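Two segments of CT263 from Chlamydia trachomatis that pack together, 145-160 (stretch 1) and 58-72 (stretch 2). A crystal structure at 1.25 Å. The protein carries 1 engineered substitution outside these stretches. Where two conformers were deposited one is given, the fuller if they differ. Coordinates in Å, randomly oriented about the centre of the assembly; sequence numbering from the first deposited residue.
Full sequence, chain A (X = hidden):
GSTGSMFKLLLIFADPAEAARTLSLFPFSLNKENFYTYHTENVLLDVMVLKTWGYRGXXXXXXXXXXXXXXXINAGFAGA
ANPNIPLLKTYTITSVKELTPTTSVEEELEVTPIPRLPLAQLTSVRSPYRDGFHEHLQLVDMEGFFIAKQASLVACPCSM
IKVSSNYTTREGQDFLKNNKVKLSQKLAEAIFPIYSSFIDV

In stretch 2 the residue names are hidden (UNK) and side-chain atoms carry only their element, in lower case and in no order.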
ATOM      1  N   PHE A 145      -7.257   7.126  23.289  1.00 15.98           N
ATOM      2  CA  PHE A 145      -7.727   8.346  23.928  1.00 16.32           C
ATOM      3  C   PHE A 145      -6.571   9.314  24.165  1.00 15.71           C
ATOM      4  O   PHE A 145      -6.682  10.510  23.901  1.00 17.57           O
ATOM      5  CB  PHE A 145      -8.455   8.099  25.242  1.00 17.48           C
ATOM      6  CG  PHE A 145      -9.000   9.371  25.809  1.00 19.61           C
ATOM      7  CD1 PHE A 145      -8.214  10.173  26.605  1.00 19.33           C
ATOM      8  CD2 PHE A 145     -10.274   9.815  25.484  1.00 21.58           C
ATOM      9  CE1 PHE A 145      -8.674  11.358  27.069  1.00 21.72           C
ATOM     10  CE2 PHE A 145     -10.761  10.987  25.965  1.00 22.50           C
ATOM     11  CZ  PHE A 145      -9.961  11.779  26.774  1.00 24.05           C
ATOM     12  N   PHE A 146      -5.445   8.799  24.688  1.00 17.73           N
ATOM     13  CA  PHE A 146      -4.266   9.622  24.899  1.00 18.89           C
ATOM     14  C   PHE A 146      -3.904  10.401  23.642  1.00 17.38           C
ATOM     15  O   PHE A 146      -3.647  11.603  23.705  1.00 18.58           O
ATOM     16  CB  PHE A 146      -3.109   8.720  25.336  1.00 22.41           C
ATOM     17  CG  PHE A 146      -1.775   9.408  25.357  1.00 22.33           C
ATOM     18  CD1 PHE A 146      -1.556  10.437  26.241  1.00 23.88           C
ATOM     19  CD2 PHE A 146      -0.750   9.039  24.490  1.00 23.53           C
ATOM     20  CE1 PHE A 146      -0.348  11.104  26.298  1.00 27.90           C
ATOM     21  CE2 PHE A 146       0.475   9.706  24.537  1.00 28.65           C
ATOM     22  CZ  PHE A 146       0.668  10.742  25.445  1.00 25.74           C
ATOM     23  N   ILE A 147      -3.922   9.732  22.487  1.00 16.12           N
ATOM     24  CA  ILE A 147      -3.515  10.389  21.252  1.00 17.57           C
ATOM     25  C   ILE A 147      -4.529  11.455  20.859  1.00 16.83           C
ATOM     26  O   ILE A 147      -4.158  12.560  20.469  1.00 18.50           O
ATOM     27  CB  ILE A 147      -3.324   9.344  20.140  1.00 16.10           C
ATOM     28  CG1 ILE A 147      -2.168   8.405  20.504  1.00 16.28           C
ATOM     29  CG2 ILE A 147      -3.060  10.037  18.803  1.00 18.55           C
ATOM     30  CD1 ILE A 147      -2.107   7.136  19.673  1.00 16.77           C
ATOM     31  N   ALA A 148      -5.827  11.115  20.909  1.00 17.55           N
ATOM     32  CA  ALA A 148      -6.851  12.093  20.539  1.00 17.15           C
ATOM     33  C   ALA A 148      -6.785  13.318  21.434  1.00 20.24           C
ATOM     34  O   ALA A 148      -6.986  14.453  20.978  1.00 21.79           O
ATOM     35  CB  ALA A 148      -8.241  11.480  20.634  1.00 21.14           C
ATOM     36  N   LYS A 149      -6.552  13.118  22.734  1.00 20.03           N
ATOM     37  CA  LYS A 149      -6.474  14.257  23.641  1.00 22.88           C
ATOM     38  C   LYS A 149      -5.250  15.112  23.345  1.00 22.66           C
ATOM     39  O   LYS A 149      -5.332  16.345  23.351  1.00 25.60           O
ATOM     40  CB  LYS A 149      -6.472  13.771  25.086  1.00 23.48           C
ATOM     41  CG  LYS A 149      -6.386  14.881  26.118  1.00 31.03           C
ATOM     42  CD  LYS A 149      -7.613  15.790  26.057  1.00 37.77           C
ATOM     43  CE  LYS A 149      -7.628  16.814  27.186  1.00 56.66           C
ATOM     44  NZ  LYS A 149      -6.431  17.696  27.159  1.00 62.19           N
ATOM     45  N   GLN A 150      -4.110  14.480  23.047  1.00 20.98           N
ATOM     46  CA  GLN A 150      -2.931  15.258  22.669  1.00 21.03           C
ATOM     47  C   GLN A 150      -3.166  16.024  21.372  1.00 21.01           C
ATOM     48  O   GLN A 150      -2.723  17.167  21.239  1.00 24.01           O
ATOM     49  CB  GLN A 150      -1.688  14.368  22.576  1.00 22.46           C
ATOM     50  CG  GLN A 150      -1.253  13.745  23.904  1.00 21.62           C
ATOM     51  CD  GLN A 150      -1.079  14.780  24.985  1.00 27.04           C
ATOM     52  OE1 GLN A 150      -1.976  14.998  25.799  1.00 26.40           O
ATOM     53  NE2 GLN A 150       0.071  15.439  24.996  1.00 28.18           N
ATOM     54  N   ALA A 151      -3.888  15.427  20.417  1.00 22.11           N
ATOM     55  CA  ALA A 151      -4.202  16.135  19.175  1.00 23.31           C
ATOM     56  C   ALA A 151      -5.009  17.397  19.457  1.00 25.61           C
ATOM     57  O   ALA A 151      -4.816  18.427  18.800  1.00 30.07           O
ATOM     58  CB  ALA A 151      -4.975  15.210  18.228  1.00 21.66           C
ATOM     59  N   SER A 152      -5.913  17.334  20.437  1.00 25.89           N
ATOM     60  CA  SER A 152      -6.714  18.512  20.776  1.00 28.48           C
ATOM     61  C   SER A 152      -5.844  19.685  21.228  1.00 29.51           C
ATOM     62  O   SER A 152      -6.247  20.848  21.095  1.00 32.91           O
ATOM     63  CB  SER A 152      -7.732  18.152  21.857  1.00 35.96           C
ATOM     64  OG  SER A 152      -7.122  18.137  23.134  1.00 36.09           O
ATOM     65  N   LEU A 153      -4.642  19.414  21.738  1.00 28.45           N
ATOM     66  CA  LEU A 153      -3.786  20.476  22.252  1.00 31.64           C
ATOM     67  C   LEU A 153      -3.185  21.326  21.140  1.00 33.12           C
ATOM     68  O   LEU A 153      -2.859  22.496  21.372  1.00 39.16           O
ATOM     69  CB  LEU A 153      -2.657  19.894  23.104  1.00 31.51           C
ATOM     70  CG  LEU A 153      -3.008  19.224  24.438  1.00 32.16           C
ATOM     71  CD1 LEU A 153      -1.737  18.702  25.107  1.00 37.44           C
ATOM     72  CD2 LEU A 153      -3.721  20.177  25.370  1.00 38.03           C
ATOM     73  N   VAL A 154      -3.003  20.766  19.946  1.00 33.97           N
ATOM     74  CA  VAL A 154      -2.462  21.499  18.805  1.00 34.83           C
ATOM     75  C   VAL A 154      -3.533  21.779  17.760  1.00 35.61           C
ATOM     76  O   VAL A 154      -3.211  22.183  16.635  1.00 31.77           O
ATOM     77  CB  VAL A 154      -1.234  20.799  18.195  1.00 40.20           C
ATOM     78  CG1 VAL A 154      -0.029  20.948  19.104  1.00 39.90           C
ATOM     79  CG2 VAL A 154      -1.525  19.342  17.939  1.00 39.00           C
ATOM     80  N   ALA A 155      -4.805  21.587  18.107  1.00 39.68           N
ATOM     81  CA  ALA A 155      -5.914  21.952  17.231  1.00 46.14           C
ATOM     82  C   ALA A 155      -5.823  21.212  15.910  1.00 38.48           C
ATOM     83  O   ALA A 155      -6.229  21.715  14.855  1.00 33.69           O
ATOM     84  CB  ALA A 155      -5.989  23.468  17.019  1.00 47.20           C
ATOM     85  N   CYS A 156      -5.273  20.027  15.964  1.00 31.16           N
ATOM     86  CA  CYS A 156      -5.100  19.260  14.756  1.00 32.88           C
ATOM     87  C   CYS A 156      -6.173  18.195  14.702  1.00 25.05           C
ATOM     88  O   CYS A 156      -6.305  17.412  15.666  1.00 30.05           O
ATOM     89  CB  CYS A 156      -3.730  18.612  14.786  1.00 30.85           C
ATOM     90  SG  CYS A 156      -3.305  17.813  13.267  1.00 23.47           S
ATOM     91  N   PRO A 157      -6.893  18.026  13.588  1.00 25.93           N
ATOM     92  CA  PRO A 157      -7.859  16.925  13.523  1.00 20.93           C
ATOM     93  C   PRO A 157      -7.159  15.577  13.676  1.00 20.63           C
ATOM     94  O   PRO A 157      -6.008  15.390  13.273  1.00 19.73           O
ATOM     95  CB  PRO A 157      -8.479  17.064  12.126  1.00 28.93           C
ATOM     96  CG  PRO A 157      -8.043  18.373  11.597  1.00 37.68           C
ATOM     97  CD  PRO A 157      -6.807  18.772  12.322  1.00 37.59           C
ATOM     98  N   CYS A 158      -7.864  14.624  14.291  1.00 18.49           N
ATOM     99  CA  CYS A 158      -7.353  13.284  14.557  1.00 16.89           C
ATOM    100  C   CYS A 158      -8.358  12.247  14.095  1.00 16.52           C
ATOM    101  O   CYS A 158      -9.553  12.355  14.418  1.00 18.00           O
ATOM    102  CB  CYS A 158      -7.111  13.088  16.060  1.00 20.78           C
ATOM    103  SG  CYS A 158      -6.267  11.572  16.518  1.00 20.95           S
ATOM    104  N   SER A 159      -7.886  11.270  13.337  1.00 16.43           N
ATOM    105  CA  SER A 159      -8.687  10.143  12.898  1.00 15.39           C
ATOM    106  C   SER A 159      -8.027   8.871  13.380  1.00 13.53           C
ATOM    107  O   SER A 159      -6.844   8.853  13.694  1.00 16.55           O
ATOM    108  CB  SER A 159      -8.807  10.102  11.374  1.00 17.81           C
ATOM    109  OG  SER A 159      -9.450  11.223  10.862  1.00 19.49           O
ATOM    110  N   MET A 160      -8.815   7.811  13.473  1.00 14.55           N
ATOM    111  CA  MET A 160      -8.347   6.533  13.972  0.58 13.07           C
ATOM    112  C   MET A 160      -8.803   5.409  13.079  1.00 15.00           C
ATOM    113  O   MET A 160      -9.945   5.382  12.645  1.00 16.84           O
ATOM    114  CB  MET A 160      -8.936   6.249  15.330  0.58 20.60           C
ATOM    115  CG  MET A 160      -8.184   6.851  16.429  0.58 17.83           C
ATOM    116  SD  MET A 160      -8.924   6.482  17.979  0.58 16.05           S
ATOM    117  CE  MET A 160      -8.214   7.778  18.983  0.58 45.10           C
ATOM    118  N   UNK A  58       5.156   6.010  27.620  1.00 29.26           N
ATOM    119  CA  UNK A  58       5.260   7.108  28.575  1.00 28.69           C
ATOM    120  C   UNK A  58       4.628   8.349  27.959  1.00 26.20           C
ATOM    121  O   UNK A  58       4.530   8.487  26.735  1.00 26.63           O
ATOM    122  c   UNK A  58       6.714   7.394  29.016  1.00 33.76           C
ATOM    123  c   UNK A  58       7.303   6.191  29.745  1.00 42.18           C
ATOM    124  c   UNK A  58       7.587   7.798  27.824  1.00 31.52           C
ATOM    125  N   UNK A  59       4.185   9.257  28.833  1.00 29.15           N
ATOM    126  CA  UNK A  59       3.461  10.442  28.368  1.00 30.71           C
ATOM    127  C   UNK A  59       4.326  11.268  27.430  1.00 27.12           C
ATOM    128  O   UNK A  59       3.824  11.856  26.466  1.00 26.14           O
ATOM    129  c   UNK A  59       4.107  11.833  30.410  1.00 31.50           C
ATOM    130  c   UNK A  59       2.944  11.287  29.545  1.00 31.71           C
ATOM    131  c   UNK A  59       2.085  12.439  29.008  1.00 32.19           C
ATOM    132  N   UNK A  60       5.634  11.322  27.690  1.00 28.42           N
ATOM    133  CA  UNK A  60       6.523  12.110  26.843  1.00 28.58           C
ATOM    134  C   UNK A  60       6.690  11.535  25.437  1.00 30.59           C
ATOM    135  O   UNK A  60       7.421  12.129  24.635  1.00 31.52           O
ATOM    136  c   UNK A  60       9.066  13.428  29.472  1.00 54.19           C
ATOM    137  c   UNK A  60       7.867  12.285  27.544  1.00 30.75           C
ATOM    138  c   UNK A  60       7.741  13.143  28.806  1.00 33.03           C
ATOM    139  n   UNK A  60       9.920  14.196  28.796  1.00 40.51           N
ATOM    140  o   UNK A  60       9.318  12.972  30.587  1.00 63.90           O
ATOM    141  N   UNK A  61       6.035  10.426  25.103  1.00 25.55           N
ATOM    142  CA  UNK A  61       6.033   9.970  23.721  1.00 28.48           C
ATOM    143  C   UNK A  61       5.316  10.955  22.806  1.00 30.48           C
ATOM    144  O   UNK A  61       5.595  10.993  21.601  1.00 31.05           O
ATOM    145  c   UNK A  61       5.347   8.611  23.633  1.00 27.70           C
ATOM    146  N   UNK A  62       4.363  11.725  23.347  1.00 26.68           N
ATOM    147  CA  UNK A  62       3.580  12.697  22.584  1.00 26.79           C
ATOM    148  C   UNK A  62       3.354  13.958  23.397  1.00 28.62           C
ATOM    149  O   UNK A  62       2.322  14.626  23.261  1.00 34.01           O
ATOM    150  c   UNK A  62       2.018  11.445  20.841  1.00 38.42           C
ATOM    151  c   UNK A  62       2.208  12.121  22.186  1.00 32.30           C
ATOM    152  c   UNK A  62       2.520  12.254  19.668  1.00 28.22           C
ATOM    153  c   UNK A  62       0.526  11.159  20.683  1.00 25.56           C
ATOM    154  N   UNK A  63       4.304  14.295  24.254  1.00 28.49           N
ATOM    155  CA  UNK A  63       4.197  15.471  25.084  1.00 29.91           C
ATOM    156  C   UNK A  63       5.580  16.115  25.140  1.00 36.45           C
ATOM    157  O   UNK A  63       6.527  15.477  25.611  1.00 37.54           O
ATOM    158  c   UNK A  63       3.743  15.081  26.480  1.00 28.66           C
ATOM    159  o   UNK A  63       3.633  16.228  27.300  1.00 30.73           O
ATOM    160  N   UNK A  64       5.722  17.362  24.635  1.00 35.09           N
ATOM    161  CA  UNK A  64       4.674  18.159  23.984  1.00 29.82           C
ATOM    162  C   UNK A  64       4.247  17.528  22.670  1.00 31.14           C
ATOM    163  O   UNK A  64       5.035  16.812  22.044  1.00 34.56           O
ATOM    164  c   UNK A  64       7.029  18.042  24.587  1.00 38.16           C
ATOM    165  c   UNK A  64       6.793  19.197  23.650  1.00 39.32           C
ATOM    166  c   UNK A  64       5.356  19.503  23.715  1.00 35.73           C
ATOM    167  N   UNK A  65       2.994  17.751  22.272  1.00 29.49           N
ATOM    168  CA  UNK A  65       2.511  17.132  21.049  1.00 30.12           C
ATOM    169  C   UNK A  65       3.196  17.731  19.838  1.00 29.42           C
ATOM    170  O   UNK A  65       3.531  18.929  19.815  1.00 31.00           O
ATOM    171  c   UNK A  65       0.882  18.643  21.866  1.00 38.00           C
ATOM    172  c   UNK A  65       1.006  17.455  21.061  1.00 32.46           C
ATOM    173  c   UNK A  65       1.962  18.585  22.905  1.00 33.93           C
ATOM    174  N   UNK A  66       3.438  16.932  18.803  1.00 29.97           N
ATOM    175  CA  UNK A  66       3.989  17.467  17.555  1.00 36.04           C
ATOM    176  C   UNK A  66       3.106  18.567  16.983  1.00 31.02           C
ATOM    177  O   UNK A  66       1.892  18.411  16.849  1.00 28.46           O
ATOM    178  c   UNK A  66       4.084  15.092  17.554  1.00 37.48           C
ATOM    179  c   UNK A  66       3.300  15.469  18.754  1.00 30.31           C
ATOM    180  c   UNK A  66       4.010  16.239  16.639  1.00 35.60           C
ATOM    181  N   UNK A  67       3.731  19.662  16.598  1.00 33.03           N
ATOM    182  CA  UNK A  67       3.030  20.786  16.001  1.00 27.14           C
ATOM    183  C   UNK A  67       3.180  20.745  14.480  1.00 30.55           C
ATOM    184  O   UNK A  67       4.072  20.091  13.929  1.00 35.17           O
ATOM    185  o   UNK A  67       4.981  22.176  16.231  1.00 45.25           O
ATOM    186  c   UNK A  67       3.601  22.098  16.538  1.00 41.19           C
ATOM    187  N   UNK A  68       2.250  21.415  13.807  1.00 26.97           N
ATOM    188  CA  UNK A  68       2.402  21.749  12.406  1.00 26.93           C
ATOM    189  C   UNK A  68       1.746  20.804  11.425  1.00 24.81           C
ATOM    190  O   UNK A  68       1.744  21.103  10.226  1.00 27.97           O
ATOM    191  N   UNK A  69       1.241  19.657  11.867  1.00 21.86           N
ATOM    192  CA  UNK A  69       0.608  18.752  10.923  1.00 22.15           C
ATOM    193  C   UNK A  69      -0.806  19.230  10.589  1.00 20.21           C
ATOM    194  O   UNK A  69      -1.407  20.015  11.313  1.00 24.24           O
ATOM    195  c   UNK A  69       4.552  15.702  11.832  1.00 20.00           C
ATOM    196  c   UNK A  69       3.933  16.228  12.939  1.00 21.13           C
ATOM    197  c   UNK A  69       3.901  15.664  10.618  1.00 21.11           C
ATOM    198  c   UNK A  69       0.586  17.331  11.493  1.00 19.99           C
ATOM    199  c   UNK A  69       1.976  16.737  11.616  1.00 19.36           C
ATOM    200  c   UNK A  69       2.658  16.757  12.827  1.00 22.09           C
ATOM    201  c   UNK A  69       2.623  16.196  10.510  1.00 19.50           C
ATOM    202  o   UNK A  69       5.821  15.173  11.934  1.00 24.34           O
ATOM    203  N   UNK A  70      -1.334  18.722   9.479  1.00 21.20           N
ATOM    204  CA  UNK A  70      -2.709  18.993   9.063  1.00 20.86           C
ATOM    205  C   UNK A  70      -3.690  17.917   9.484  1.00 20.14           C
ATOM    206  O   UNK A  70      -4.892  18.182   9.537  1.00 23.77           O
ATOM    207  o   UNK A  70      -0.879  20.099   6.410  1.00 24.71           O
ATOM    208  o   UNK A  70      -2.276  21.428   7.407  1.00 27.38           O
ATOM    209  c   UNK A  70      -1.914  20.291   7.075  1.00 26.30           C
ATOM    210  c   UNK A  70      -2.743  19.119   7.548  1.00 21.96           C
ATOM    211  N   UNK A  71      -3.205  16.734   9.801  1.00 18.41           N
ATOM    212  CA  UNK A  71      -4.034  15.619  10.225  1.00 17.07           C
ATOM    213  C   UNK A  71      -3.127  14.644  10.940  1.00 17.22           C
ATOM    214  O   UNK A  71      -1.986  14.429  10.507  1.00 17.94           O
ATOM    215  c   UNK A  71      -4.670  14.919   9.016  1.00 19.27           C
ATOM    216  c   UNK A  71      -6.009  13.089   7.987  1.00 21.85           C
ATOM    217  c   UNK A  71      -6.758  14.010  10.172  1.00 21.66           C
ATOM    218  c   UNK A  71      -5.544  13.693   9.300  1.00 17.73           C
ATOM    219  N   UNK A  72      -3.631  14.069  12.025  1.00 16.95           N
ATOM    220  CA  UNK A  72      -3.041  12.887  12.633  1.00 14.74           C
ATOM    221  C   UNK A  72      -3.947  11.686  12.368  1.00 16.40           C
ATOM    222  O   UNK A  72      -5.172  11.795  12.479  1.00 16.79           O
ATOM    223  c   UNK A  72      -0.856  15.333  16.217  1.00 21.29           C
ATOM    224  c   UNK A  72      -1.401  15.088  14.064  1.00 20.02           C
ATOM    225  n   UNK A  72      -0.676  15.841  14.957  1.00 21.46           N
ATOM    226  c   UNK A  72      -2.042  14.081  14.723  1.00 17.75           C
ATOM    227  c   UNK A  72      -2.940  13.032  14.152  1.00 17.17           C
ATOM    228  c   UNK A  72      -0.340  15.751  17.441  1.00 22.53           C
ATOM    229  c   UNK A  72      -2.049  13.499  17.248  1.00 19.83           C
ATOM    230  c   UNK A  72      -1.541  13.912  18.465  1.00 20.60           C
ATOM    231  c   UNK A  72      -0.693  15.027  18.556  1.00 23.01           C
ATOM    232  c   UNK A  72      -1.712  14.229  16.100  1.00 18.91           C
TER
HETATM  233  O   HOH W   1       1.250  17.536  26.666  1.00 27.84           O
HETATM  234  O   HOH W   2      -1.365  20.846  14.285  1.00 31.21           O

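Position 58 carries three carbons, one bearing the other two, and its CA-to-CB bond points away from stretch 1; a fork at the first carbon makes it Val58. Position 59 has the same three-carbon fork, one branch lying 3.9 Å from Phe146 CE1: it is Val59, whose CG2 makes that contact and whose O meets the edge of the Phe146 ring, 3.5 Å from CZ. At position 60, three carbons end in one oxygen and one nitrogen, an amide; its CA-to-CB bond points away from stretch 1 and the side chain makes no contact there, hence Gln60. A single carbon at position 61 gives Ala61.

Position 62 has four carbons forked at the second, packed against Phe146 and Ile147. This is Leu62, with CB 3.8 Å from Phe146 CE2 and CD1 3.9 Å from Ile147 CG1. Position 63 holds one carbon and one oxygen, with water 1 at 2.8 Å from that oxygen; it is Ser63, and the same water accepts a hydrogen bond from Gln150 NE2 (2.9 Å).

At positions 64, 65 and 66, three carbons close a ring onto the backbone nitrogen: Pro64, preceded by a cis peptide bond and turned away, then Pro65, then Pro66. The CA-to-CB bond of Pro65 points toward stretch 1, with CG 3.7 Å from Val154 CG1 and 4.0 Å from Leu153 CB. Position 67 has one carbon and one oxygen, the pattern of serine: Ser67, whose CA lies 4.4 Å from Val154 CG1. Position 68 has no side chain and a positive phi of 96°, where a CB would jam against the preceding carbonyl: Gly68.

Position 69 bears one carbon, then a ring of six carbons bearing one oxygen, the first carbon 4.3 Å from Cys156 SG and the end leading away from stretch 1: Tyr69. Two carbons, the second carrying two oxygens, make position 70 Asp70; its backbone O lies 3.4 Å from Pro157 CD. At position 71, four carbons fork at the second, and one branch end comes close to Pro157: this is Leu71, whose CD1 lies 3.5 Å from Pro157 O. At position 72, one carbon, then fused five- and six-membered rings of eight carbons and one nitrogen, one ring face covered by Ala151 and Cys156: Trp72.

The contact joins a short parallel strand pairing to a largely apolar helix surface that also includes Gln150. Trp72 N donates to Pro157 O (3.0 Å) and Ser159 N to Trp72 O (2.9 Å), fixing the backbone from which the indole reaches back to the helix. Ala151 CA, on the helix, sits over its six-membered ring, 3.8 Å from the centroid, while Cys156 SG, in the loop that follows, lies 3.4 Å from Trp72 CD1. Farther along, Gln150 NE2 donates to Leu62 O (3.0 Å, 169°), tying the loop to the helix amid apolar packing.

Stretch 2 (58-72) VVQALSPPPSGYDLW
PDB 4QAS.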